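Local coordinates for protein myosin light chain 1 (Saccharomyces cerevisiae, PDB 1M45) that serves as a calmodulin-like light chain that binds the IQ motifs of yeast myosins and of IQG1 and helps assemble the contractile ring for cytokinesis, at residues Asp24-Tyr29 with Ser56-Asp61; Ile33-Thr38 with Gly65-Asn70; Tyr107-Leu112 with Ala119-Leu124; Lys126-Glu129 with Glu135-Tyr138. All coordinates share one frame; numbering follows the deposited sequence. Where two conformers were deposited one is given.

Contact 1 of 4, residues Asp24-Tyr29 with Ser56-Asp61; sequences DSLGDY and SSLTLD
Leu-26 faces Leu-58 with their CA atoms 8.2 Å apart, where the first turn of helix 26-32 comes up beside strand 57-59, and Tyr-29 lies one turn further on, opposite Leu-60 at the start of helix 60-69. The two leucines cross at about a right angle and meet by single methyls, CD2 of Leu-26 lying 4.0 Å from CD1 of Leu-58. Tyr-29 and Leu-60 also cross nearly square: OH of Tyr-29 is 3.6 Å from CD1 of Leu-60, which lies obliquely to the ring. With CG anti to the backbone N (chi1 176°), the phenol reaches across to the second helix, and its hydroxyl is hydrogen-bonded to Asn-6. The arrangement is consistent with a paired EF-hand lobe, in which strands 20-22 and 57-59 form a short antiparallel sheet and the helices that follow them pack together; Ile-63 of helix 60-69 touches Leu-26, Tyr-29 and Leu-58 alike. Beside Asp-24 and Ser-56 one water bridges the segments: it donates to OD2 of Asp-24 at 2.7 Å and to O of Ser-56 at 3.2 Å, and accepts from the backbone N of Asp-24.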
loop_
_atom_site.group_PDB
_atom_site.type_symbol
_atom_site.label_atom_id
_atom_site.label_comp_id
_atom_site.label_asym_id
_atom_site.label_seq_id
_atom_site.Cartn_x
_atom_site.Cartn_y
_atom_site.Cartn_z
ATOM N N ASP A 24 4.575 -14.751 7.327
ATOM C CA ASP A 24 3.461 -13.811 7.415
ATOM C C ASP A 24 3.872 -12.341 7.227
ATOM O O ASP A 24 3.013 -11.460 7.210
ATOM C CB ASP A 24 2.673 -13.965 8.721
ATOM C CG ASP A 24 3.537 -13.799 9.949
ATOM O OD1 ASP A 24 4.164 -12.748 10.141
ATOM O OD2 ASP A 24 3.589 -14.690 10.850
ATOM N N SER A 25 5.172 -12.087 7.093
ATOM C CA SER A 25 5.645 -10.734 6.859
ATOM C C SER A 25 5.912 -10.531 5.395
ATOM O O SER A 25 6.339 -9.433 4.999
ATOM C CB SER A 25 6.943 -10.434 7.612
ATOM O OG SER A 25 6.719 -10.228 8.975
ATOM N N LEU A 26 5.662 -11.540 4.562
ATOM C CA LEU A 26 6.060 -11.425 3.150
ATOM C C LEU A 26 5.353 -10.295 2.451
ATOM O O LEU A 26 5.982 -9.577 1.649
ATOM C CB LEU A 26 5.872 -12.749 2.381
ATOM C CG LEU A 26 6.183 -12.637 0.897
ATOM C CD1 LEU A 26 7.632 -12.283 0.628
ATOM C CD2 LEU A 26 5.853 -13.975 0.221
ATOM N N GLY A 27 4.050 -10.143 2.735
ATOM C CA GLY A 27 3.298 -9.069 2.096
ATOM C C GLY A 27 3.881 -7.693 2.369
ATOM O O GLY A 27 4.076 -6.883 1.460
ATOM N N ASP A 28 4.166 -7.419 3.637
ATOM C CA ASP A 28 4.729 -6.122 4.003
ATOM C C ASP A 28 6.138 -5.903 3.464
ATOM O O ASP A 28 6.525 -4.769 3.171
ATOM C CB ASP A 28 4.668 -5.973 5.523
ATOM C CG ASP A 28 3.294 -5.666 5.997
ATOM O OD1 ASP A 28 3.066 -5.707 7.232
ATOM O OD2 ASP A 28 2.396 -5.330 5.216
ATOM N N TYR A 29 6.902 -6.998 3.378
ATOM C CA TYR A 29 8.232 -6.907 2.769
ATOM C C TYR A 29 8.099 -6.497 1.305
ATOM O O TYR A 29 8.808 -5.616 0.852
ATOM C CB TYR A 29 9.038 -8.217 2.877
ATOM C CG TYR A 29 10.340 -8.122 2.175
ATOM C CD1 TYR A 29 11.403 -7.454 2.754
ATOM C CD2 TYR A 29 10.497 -8.670 0.915
ATOM C CE1 TYR A 29 12.603 -7.307 2.067
ATOM C CE2 TYR A 29 11.677 -8.509 0.183
ATOM C CZ TYR A 29 12.734 -7.836 0.774
ATOM O OH TYR A 29 13.897 -7.680 0.052
ATOM N N SER A 56 8.417 -21.769 8.992
ATOM C CA SER A 56 7.627 -20.580 9.320
ATOM C C SER A 56 8.285 -19.285 8.814
ATOM O O SER A 56 7.784 -18.169 9.088
ATOM C CB SER A 56 7.468 -20.486 10.833
ATOM O OG SER A 56 6.742 -21.584 11.352
ATOM N N SER A 57 9.402 -19.417 8.098
ATOM C CA SER A 57 10.155 -18.253 7.664
ATOM C C SER A 57 10.696 -18.429 6.269
ATOM O O SER A 57 10.716 -19.538 5.749
ATOM C CB SER A 57 11.293 -17.953 8.635
ATOM O OG SER A 57 12.145 -19.084 8.734
ATOM N N LEU A 58 11.122 -17.321 5.664
ATOM C CA LEU A 58 11.681 -17.307 4.322
ATOM C C LEU A 58 13.012 -16.569 4.335
ATOM O O LEU A 58 13.140 -15.521 4.978
ATOM C CB LEU A 58 10.723 -16.588 3.334
ATOM C CG LEU A 58 9.305 -17.122 3.167
ATOM C CD1 LEU A 58 8.435 -16.140 2.381
ATOM C CD2 LEU A 58 9.356 -18.508 2.506
ATOM N N THR A 59 14.003 -17.107 3.626
ATOM C CA THR A 59 15.285 -16.428 3.461
ATOM C C THR A 59 15.177 -15.363 2.379
ATOM O O THR A 59 14.223 -15.371 1.577
ATOM C CB THR A 59 16.435 -17.403 3.077
ATOM O OG1 THR A 59 16.206 -17.937 1.768
ATOM C CG2 THR A 59 16.524 -18.574 4.017
ATOM N N LEU A 60 16.151 -14.452 2.337
ATOM C CA LEU A 60 16.148 -13.412 1.324
ATOM C C LEU A 60 16.245 -14.048 -0.047
ATOM O O LEU A 60 15.591 -13.622 -1.003
ATOM C CB LEU A 60 17.288 -12.412 1.546
ATOM C CG LEU A 60 17.378 -11.248 0.575
ATOM C CD1 LEU A 60 16.045 -10.496 0.477
ATOM C CD2 LEU A 60 18.485 -10.344 1.043
ATOM N N ASP A 61 17.071 -15.078 -0.156
ATOM C CA ASP A 61 17.198 -15.741 -1.432
ATOM C C ASP A 61 15.901 -16.395 -1.896
ATOM O O ASP A 61 15.629 -16.435 -3.101
ATOM C CB ASP A 61 18.296 -16.795 -1.403
ATOM C CG ASP A 61 19.672 -16.193 -1.429
ATOM O OD1 ASP A 61 19.868 -15.092 -2.029
ATOM O OD2 ASP A 61 20.621 -16.793 -0.903
HETATM O O HOH W 1 4.940 -16.767 9.761
#

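Contact 2 of 4, residues Ile33-Thr38 with Gly65-Asn70; sequences IGYNPT and GLIEVN
In the amino-terminal EF-hand lobe, the linker that leaves helix 26-32 packs on the last turns of helix 60-69, Ile-33 and Tyr-35 both closing on Ile-67. The linker begins with a Schellman motif: Gly-34, the first residue to leave helical angles, takes a positive phi of 129° after helix 26-32. Ile-67 serves the two partners with different branches. Its CD1 meets CD1 of Ile-33 tip to tip at 3.7 Å, while its CG2 lies 3.5 Å from OH of Tyr-35 and 4.1 Å from CE1 of the same ring. The tyrosine and isoleucine cross obliquely. In Ile-33, CG1 lies between the backbone N and the carbonyl carbon (chi1 67°), and the extended chain beyond it carries CD1 out to the helix. All three side chains are buried, and the one polar tip among them, the phenol hydroxyl, is satisfied by a hydrogen bond with the backbone N of Arg-4. At Asn-36 the linker also meets the bound IQ peptide, a basic side chain of which is hydrogen-bonded to its OD1. Asn-70 is the first residue past helix 60-69, and its side chain folds back on the last turn: ND2 donates to O of Leu-66 at 2.9 Å, with an angle of 153° at the hydrogen.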
loop_
_atom_site.group_PDB
_atom_site.type_symbol
_atom_site.label_atom_id
_atom_site.label_comp_id
_atom_site.label_asym_id
_atom_site.label_seq_id
_atom_site.Cartn_x
_atom_site.Cartn_y
_atom_site.Cartn_z
ATOM N N ILE A 33 9.574 -2.896 -0.414
ATOM C CA ILE A 33 10.496 -2.729 -1.550
ATOM C C ILE A 33 9.854 -2.078 -2.772
ATOM O O ILE A 33 10.531 -1.847 -3.776
ATOM C CB ILE A 33 11.210 -4.071 -1.904
ATOM C CG1 ILE A 33 10.232 -5.101 -2.445
ATOM C CG2 ILE A 33 12.009 -4.585 -0.725
ATOM C CD1 ILE A 33 10.880 -6.379 -2.960
ATOM N N GLY A 34 8.543 -1.830 -2.707
ATOM C CA GLY A 34 7.959 -1.080 -3.830
ATOM C C GLY A 34 6.727 -1.651 -4.515
ATOM O O GLY A 34 6.199 -1.001 -5.434
ATOM N N TYR A 35 6.306 -2.849 -4.146
ATOM C CA TYR A 35 5.097 -3.437 -4.743
ATOM C C TYR A 35 3.835 -3.093 -3.937
ATOM O O TYR A 35 3.910 -2.596 -2.798
ATOM C CB TYR A 35 5.268 -4.952 -4.888
ATOM C CG TYR A 35 6.458 -5.332 -5.715
ATOM C CD1 TYR A 35 7.528 -6.025 -5.146
ATOM C CD2 TYR A 35 6.489 -5.057 -7.081
ATOM C CE1 TYR A 35 8.604 -6.435 -5.932
ATOM C CE2 TYR A 35 7.565 -5.449 -7.861
ATOM C CZ TYR A 35 8.607 -6.125 -7.276
ATOM O OH TYR A 35 9.649 -6.495 -8.065
ATOM N N ASN A 36 2.661 -3.344 -4.516
ATOM C CA ASN A 36 1.403 -3.057 -3.845
ATOM C C ASN A 36 0.454 -4.217 -3.994
ATOM O O ASN A 36 -0.661 -4.029 -4.498
ATOM C CB ASN A 36 0.777 -1.765 -4.385
ATOM C CG ASN A 36 1.742 -0.603 -4.313
ATOM O OD1 ASN A 36 2.026 -0.092 -3.229
ATOM N ND2 ASN A 36 2.209 -0.145 -5.469
ATOM N N PRO A 37 0.855 -5.391 -3.526
ATOM C CA PRO A 37 0.018 -6.590 -3.696
ATOM C C PRO A 37 -1.233 -6.613 -2.834
ATOM O O PRO A 37 -1.268 -6.010 -1.751
ATOM C CB PRO A 37 0.972 -7.717 -3.297
ATOM C CG PRO A 37 1.788 -7.094 -2.197
ATOM C CD PRO A 37 2.100 -5.706 -2.792
ATOM N N THR A 38 -2.281 -7.275 -3.334
ATOM C CA THR A 38 -3.427 -7.576 -2.494
ATOM C C THR A 38 -2.977 -8.741 -1.624
ATOM O O THR A 38 -2.039 -9.488 -1.986
ATOM C CB THR A 38 -4.645 -8.063 -3.304
ATOM O OG1 THR A 38 -4.239 -9.210 -4.069
ATOM C CG2 THR A 38 -5.088 -7.002 -4.305
ATOM N N GLY A 65 13.834 -15.328 -5.206
ATOM C CA GLY A 65 13.370 -16.344 -6.133
ATOM C C GLY A 65 11.887 -16.157 -6.428
ATOM O O GLY A 65 11.464 -16.178 -7.590
ATOM N N LEU A 66 11.081 -15.934 -5.383
ATOM C CA LEU A 66 9.628 -15.715 -5.540
ATOM C C LEU A 66 9.346 -14.488 -6.376
ATOM O O LEU A 66 8.399 -14.496 -7.178
ATOM C CB LEU A 66 8.910 -15.606 -4.185
ATOM C CG LEU A 66 8.929 -16.839 -3.292
ATOM C CD1 LEU A 66 8.423 -16.519 -1.890
ATOM C CD2 LEU A 66 8.090 -17.944 -3.925
ATOM N N ILE A 67 10.116 -13.417 -6.171
ATOM C CA ILE A 67 9.898 -12.184 -6.921
ATOM C C ILE A 67 10.231 -12.377 -8.400
ATOM O O ILE A 67 9.525 -11.904 -9.260
ATOM C CB ILE A 67 10.703 -11.026 -6.305
ATOM C CG1 ILE A 67 10.184 -10.734 -4.900
ATOM C CG2 ILE A 67 10.658 -9.771 -7.209
ATOM C CD1 ILE A 67 11.113 -9.927 -4.048
ATOM N N GLU A 68 11.323 -13.063 -8.704
ATOM C CA GLU A 68 11.677 -13.265 -10.102
ATOM C C GLU A 68 10.640 -14.074 -10.842
ATOM O O GLU A 68 10.294 -13.737 -11.958
ATOM C CB GLU A 68 13.032 -13.946 -10.216
ATOM C CG GLU A 68 14.144 -13.168 -9.553
ATOM C CD GLU A 68 15.471 -13.879 -9.653
ATOM O OE1 GLU A 68 15.587 -15.026 -9.162
ATOM O OE2 GLU A 68 16.391 -13.280 -10.234
ATOM N N VAL A 69 10.104 -15.111 -10.204
ATOM C CA VAL A 69 9.028 -15.900 -10.786
ATOM C C VAL A 69 7.730 -15.107 -10.985
ATOM O O VAL A 69 6.947 -15.367 -11.882
ATOM C CB VAL A 69 8.743 -17.128 -9.878
ATOM C CG1 VAL A 69 7.546 -17.908 -10.356
ATOM C CG2 VAL A 69 9.984 -18.023 -9.806
ATOM N N ASN A 70 7.508 -14.132 -10.113
ATOM C CA ASN A 70 6.264 -13.368 -10.130
ATOM C C ASN A 70 6.487 -11.916 -10.510
ATOM O O ASN A 70 5.701 -11.028 -10.140
ATOM C CB ASN A 70 5.624 -13.471 -8.753
ATOM C CG ASN A 70 5.107 -14.855 -8.470
ATOM O OD1 ASN A 70 4.101 -15.255 -9.033
ATOM N ND2 ASN A 70 5.804 -15.608 -7.601
#

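Contact 3 of 4, residues Tyr107-Leu112 with Ala119-Leu124; sequences YMLTGL and AEVDEL
Leu-109 and Leu-124 cross at about a right angle and touch by one methyl each, CD1 of Leu-109 lying 3.5 Å from CD2 of Leu-124. Nearer the connecting loop, Thr-110 and Val-121 also cross nearly square, with CG2 of Thr-110 3.5 Å from CG2 of Val-121. The same valine methyl lies 3.9 Å from CB of Leu-109, and thus rests against two successive residues of the first helix. Two torsions explain this arrangement. In Val-121, CG1 is anti to the backbone N (chi1 178°), which leaves CG2 anti to the carbonyl carbon, directed at the facing helix. Thr-110 turns its methyl to the valine and its hydroxyl back into its own helix, since OG1 stands between the backbone N and the carbonyl carbon (chi1 66°) and is hydrogen-bonded to O of Arg-106, so the polar end is paired without entering the apolar contact. The short helical segments run 10.2 Å apart at closest approach and at 145° to each other, closer to antiparallel than to perpendicular. Beyond the pair, Leu-124 continues onto Phe-141 and Val-145 of helix 138-146 and onto an aromatic side chain of the bound peptide, while Leu-109 packs on an apolar one. Glu-123, on the peptide side of its helix, forms a salt bridge with a basic peptide side chain. The arrangement is that of the carboxy-terminal EF-hand pair, where the exiting helix of one hand packs on the entering helix of the next and the lobe holds an IQ helix, as in calmodulin and its light-chain relatives.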
loop_
_atom_site.group_PDB
_atom_site.type_symbol
_atom_site.label_atom_id
_atom_site.label_comp_id
_atom_site.label_asym_id
_atom_site.label_seq_id
_atom_site.Cartn_x
_atom_site.Cartn_y
_atom_site.Cartn_z
ATOM N N TYR A 107 -14.081 7.926 5.890
ATOM C CA TYR A 107 -15.248 7.163 5.509
ATOM C C TYR A 107 -14.992 6.276 4.297
ATOM O O TYR A 107 -15.296 5.078 4.319
ATOM C CB TYR A 107 -16.412 8.101 5.250
ATOM C CG TYR A 107 -17.664 7.423 4.696
ATOM C CD1 TYR A 107 -18.647 6.940 5.548
ATOM C CD2 TYR A 107 -17.868 7.324 3.330
ATOM C CE1 TYR A 107 -19.818 6.339 5.024
ATOM C CE2 TYR A 107 -19.016 6.723 2.801
ATOM C CZ TYR A 107 -19.962 6.254 3.653
ATOM O OH TYR A 107 -21.080 5.696 3.138
ATOM N N MET A 108 -14.418 6.866 3.252
ATOM C CA MET A 108 -14.100 6.130 2.036
ATOM C C MET A 108 -13.195 4.940 2.324
ATOM O O MET A 108 -13.448 3.837 1.858
ATOM C CB MET A 108 -13.400 7.030 1.011
ATOM C CG MET A 108 -14.244 8.183 0.437
ATOM S SD MET A 108 -13.187 9.250 -0.598
ATOM C CE MET A 108 -12.925 8.204 -2.016
ATOM N N LEU A 109 -12.129 5.180 3.081
ATOM C CA LEU A 109 -11.125 4.175 3.317
ATOM C C LEU A 109 -11.456 3.092 4.336
ATOM O O LEU A 109 -10.993 1.982 4.187
ATOM C CB LEU A 109 -9.793 4.832 3.694
ATOM C CG LEU A 109 -9.303 5.782 2.592
ATOM C CD1 LEU A 109 -7.996 6.353 3.047
ATOM C CD2 LEU A 109 -9.083 5.029 1.260
ATOM N N THR A 110 -12.257 3.432 5.340
ATOM C CA THR A 110 -12.617 2.464 6.365
ATOM C C THR A 110 -13.991 1.861 6.204
ATOM O O THR A 110 -14.272 0.819 6.790
ATOM C CB THR A 110 -12.555 3.064 7.766
ATOM O OG1 THR A 110 -13.561 4.075 7.901
ATOM C CG2 THR A 110 -11.204 3.702 8.055
ATOM N N GLY A 111 -14.854 2.530 5.469
ATOM C CA GLY A 111 -16.223 2.036 5.299
ATOM C C GLY A 111 -16.530 1.372 3.976
ATOM O O GLY A 111 -17.582 0.761 3.830
ATOM N N LEU A 112 -15.652 1.542 2.990
ATOM C CA LEU A 112 -15.862 0.983 1.656
ATOM C C LEU A 112 -14.684 0.114 1.228
ATOM O O LEU A 112 -13.655 0.076 1.909
ATOM C CB LEU A 112 -16.076 2.118 0.629
ATOM C CG LEU A 112 -17.255 3.070 0.872
ATOM C CD1 LEU A 112 -17.171 4.330 0.011
ATOM C CD2 LEU A 112 -18.574 2.342 0.653
ATOM N N ALA A 119 -6.662 2.664 12.547
ATOM C CA ALA A 119 -5.206 2.798 12.737
ATOM C C ALA A 119 -4.457 2.973 11.438
ATOM O O ALA A 119 -3.528 3.814 11.359
ATOM C CB ALA A 119 -4.635 1.603 13.509
ATOM N N GLU A 120 -4.797 2.187 10.419
ATOM C CA GLU A 120 -4.122 2.350 9.121
ATOM C C GLU A 120 -4.353 3.749 8.552
ATOM O O GLU A 120 -3.460 4.357 7.984
ATOM C CB GLU A 120 -4.620 1.304 8.123
ATOM C CG GLU A 120 -4.030 -0.077 8.404
ATOM C CD GLU A 120 -4.640 -1.154 7.510
ATOM O OE1 GLU A 120 -5.886 -1.269 7.417
ATOM O OE2 GLU A 120 -3.870 -1.882 6.843
ATOM N N VAL A 121 -5.585 4.259 8.705
ATOM C CA VAL A 121 -5.877 5.585 8.223
ATOM C C VAL A 121 -5.138 6.654 9.053
ATOM O O VAL A 121 -4.652 7.629 8.485
ATOM C CB VAL A 121 -7.388 5.833 8.109
ATOM C CG1 VAL A 121 -7.650 7.275 7.628
ATOM C CG2 VAL A 121 -7.984 4.831 7.109
ATOM N N ASP A 122 -5.043 6.447 10.368
ATOM C CA ASP A 122 -4.221 7.374 11.179
ATOM C C ASP A 122 -2.791 7.409 10.643
ATOM O O ASP A 122 -2.214 8.478 10.453
ATOM C CB ASP A 122 -4.137 6.971 12.659
ATOM C CG ASP A 122 -5.463 7.029 13.395
ATOM O OD1 ASP A 122 -6.381 7.730 12.953
ATOM O OD2 ASP A 122 -5.646 6.362 14.449
ATOM N N GLU A 123 -2.216 6.222 10.389
ATOM C CA GLU A 123 -0.844 6.173 9.907
ATOM C C GLU A 123 -0.707 6.850 8.543
ATOM O O GLU A 123 0.229 7.627 8.313
ATOM C CB GLU A 123 -0.291 4.731 9.871
ATOM C CG GLU A 123 1.257 4.675 9.840
ATOM C CD GLU A 123 1.799 3.272 10.099
ATOM O OE1 GLU A 123 0.968 2.363 10.354
ATOM O OE2 GLU A 123 3.029 3.056 10.066
ATOM N N LEU A 124 -1.641 6.575 7.653
ATOM C CA LEU A 124 -1.640 7.189 6.343
ATOM C C LEU A 124 -1.650 8.721 6.397
ATOM O O LEU A 124 -0.916 9.375 5.644
ATOM C CB LEU A 124 -2.898 6.787 5.564
ATOM C CG LEU A 124 -3.237 7.548 4.286
ATOM C CD1 LEU A 124 -2.209 7.254 3.180
ATOM C CD2 LEU A 124 -4.621 7.117 3.829
#

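Contact 4 of 4, residues Lys126-Glu129 with Glu135-Tyr138; sequences KGVE and EIDY
Val-128 and Ile-136 pack across the loop of the last EF-hand, which leaves helix 118-125 and returns as strand 135-137. Their side chains cross at about a right angle: CG1 of Val-128 is 4.0 Å from CG2 of Ile-136 and 4.1 Å from its CD1, so one valine methyl touches both branches of the isoleucine. CG1 of Ile-136 also comes within 3.6 Å of the carbonyl O of Glu-129. The isoleucine's CG1 is anti to the carbonyl carbon (chi1 -71°) and its CG2 anti to the backbone N, which brings both branches against the same valine methyl. An alanine in place of Ile-136 would lose both branches and would probably leave Val-128 CG1 without its partner, opening a gap beside Phe-141. That phenylalanine, of helix 138-146, packs on both residues, and Val-102 and Leu-105 of helix 102-111 continue the apolar cluster around Ile-136. Backbone bonding of Ile-136 with Val-100 holds the strand in the antiparallel pair that couples this hand to its neighbour. Between the two arms of the loop stands a water that donates to O of Glu-129 at 2.7 Å and accepts from N of Asp-137 at 2.9 Å.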
loop_
_atom_site.group_PDB
_atom_site.type_symbol
_atom_site.label_atom_id
_atom_site.label_comp_id
_atom_site.label_asym_id
_atom_site.label_seq_id
_atom_site.Cartn_x
_atom_site.Cartn_y
_atom_site.Cartn_z
ATOM N N LYS A 126 -0.800 10.826 8.748
ATOM C CA LYS A 126 0.200 11.496 9.566
ATOM C C LYS A 126 0.880 12.693 8.934
ATOM O O LYS A 126 1.056 13.718 9.593
ATOM C CB LYS A 126 1.262 10.502 10.026
ATOM C CG LYS A 126 1.065 10.044 11.454
ATOM C CD LYS A 126 1.447 11.164 12.422
ATOM C CE LYS A 126 1.364 10.748 13.885
ATOM N NZ LYS A 126 2.171 9.526 14.188
ATOM N N GLY A 127 1.261 12.567 7.667
ATOM C CA GLY A 127 1.899 13.664 6.959
ATOM C C GLY A 127 1.049 14.345 5.892
ATOM O O GLY A 127 1.565 15.150 5.116
ATOM N N VAL A 128 -0.243 14.049 5.853
ATOM C CA VAL A 128 -1.125 14.593 4.826
ATOM C C VAL A 128 -1.631 15.926 5.313
ATOM O O VAL A 128 -2.126 16.045 6.446
ATOM C CB VAL A 128 -2.305 13.632 4.551
ATOM C CG1 VAL A 128 -3.281 14.257 3.529
ATOM C CG2 VAL A 128 -1.785 12.306 3.986
ATOM N N GLU A 129 -1.521 16.927 4.443
ATOM C CA GLU A 129 -1.932 18.275 4.774
ATOM C C GLU A 129 -3.436 18.396 4.759
ATOM O O GLU A 129 -4.112 17.957 3.816
ATOM C CB GLU A 129 -1.302 19.285 3.815
ATOM C CG GLU A 129 0.212 19.388 3.935
ATOM C CD GLU A 129 0.659 19.981 5.255
ATOM O OE1 GLU A 129 0.574 19.299 6.296
ATOM O OE2 GLU A 129 1.104 21.145 5.248
ATOM N N GLU A 135 -10.193 20.079 4.932
ATOM C CA GLU A 135 -10.163 19.424 3.620
ATOM C C GLU A 135 -8.787 19.074 3.078
ATOM O O GLU A 135 -7.774 19.692 3.428
ATOM C CB GLU A 135 -10.914 20.254 2.589
ATOM C CG GLU A 135 -12.386 20.374 2.956
ATOM C CD GLU A 135 -13.221 20.947 1.834
ATOM O OE1 GLU A 135 -12.818 21.959 1.249
ATOM O OE2 GLU A 135 -14.274 20.364 1.528
ATOM N N ILE A 136 -8.779 18.092 2.171
ATOM C CA ILE A 136 -7.545 17.588 1.575
ATOM C C ILE A 136 -7.663 17.710 0.071
ATOM O O ILE A 136 -8.708 17.385 -0.483
ATOM C CB ILE A 136 -7.395 16.084 1.954
ATOM C CG1 ILE A 136 -7.074 15.938 3.430
ATOM C CG2 ILE A 136 -6.259 15.401 1.139
ATOM C CD1 ILE A 136 -7.334 14.505 3.953
ATOM N N ASP A 137 -6.586 18.161 -0.583
ATOM C CA ASP A 137 -6.523 18.218 -2.048
ATOM C C ASP A 137 -6.298 16.773 -2.500
ATOM O O ASP A 137 -5.230 16.226 -2.264
ATOM C CB ASP A 137 -5.337 19.100 -2.491
ATOM C CG ASP A 137 -5.271 19.255 -3.989
ATOM O OD1 ASP A 137 -5.241 18.232 -4.680
ATOM O OD2 ASP A 137 -5.303 20.365 -4.577
ATOM N N TYR A 138 -7.309 16.150 -3.096
ATOM C CA TYR A 138 -7.188 14.706 -3.335
ATOM C C TYR A 138 -6.260 14.337 -4.469
ATOM O O TYR A 138 -5.620 13.301 -4.405
ATOM C CB TYR A 138 -8.514 14.008 -3.478
ATOM C CG TYR A 138 -9.532 14.575 -4.432
ATOM C CD1 TYR A 138 -9.441 14.329 -5.803
ATOM C CD2 TYR A 138 -10.664 15.235 -3.948
ATOM C CE1 TYR A 138 -10.429 14.776 -6.678
ATOM C CE2 TYR A 138 -11.648 15.690 -4.814
ATOM C CZ TYR A 138 -11.527 15.457 -6.175
ATOM O OH TYR A 138 -12.507 15.922 -7.014
HETATM O O HOH W 2 -4.286 18.615 1.195
#

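How the contacts relate
Following the chain from the N terminus, contact 1 opens at helix 26-32 and contact 2 in the linker after it. Contact 1 then closes at strand 57-59 and the start of helix 60-69, and contact 2 further along that helix, so the two loops cross. They share helix 60-69 and touch, CD1 of Leu-66 lying 4.2 Å from CD2 of Leu-26, which joins them in the amino-terminal lobe. Contacts 3 and 4 follow in series as short loops in the other lobe: contact 3 pairs helices 102-111 and 118-125, and contact 4 closes the loop from 118-125 to strand 135-137. Contacts 2 and 3 are centred about 24 Å apart.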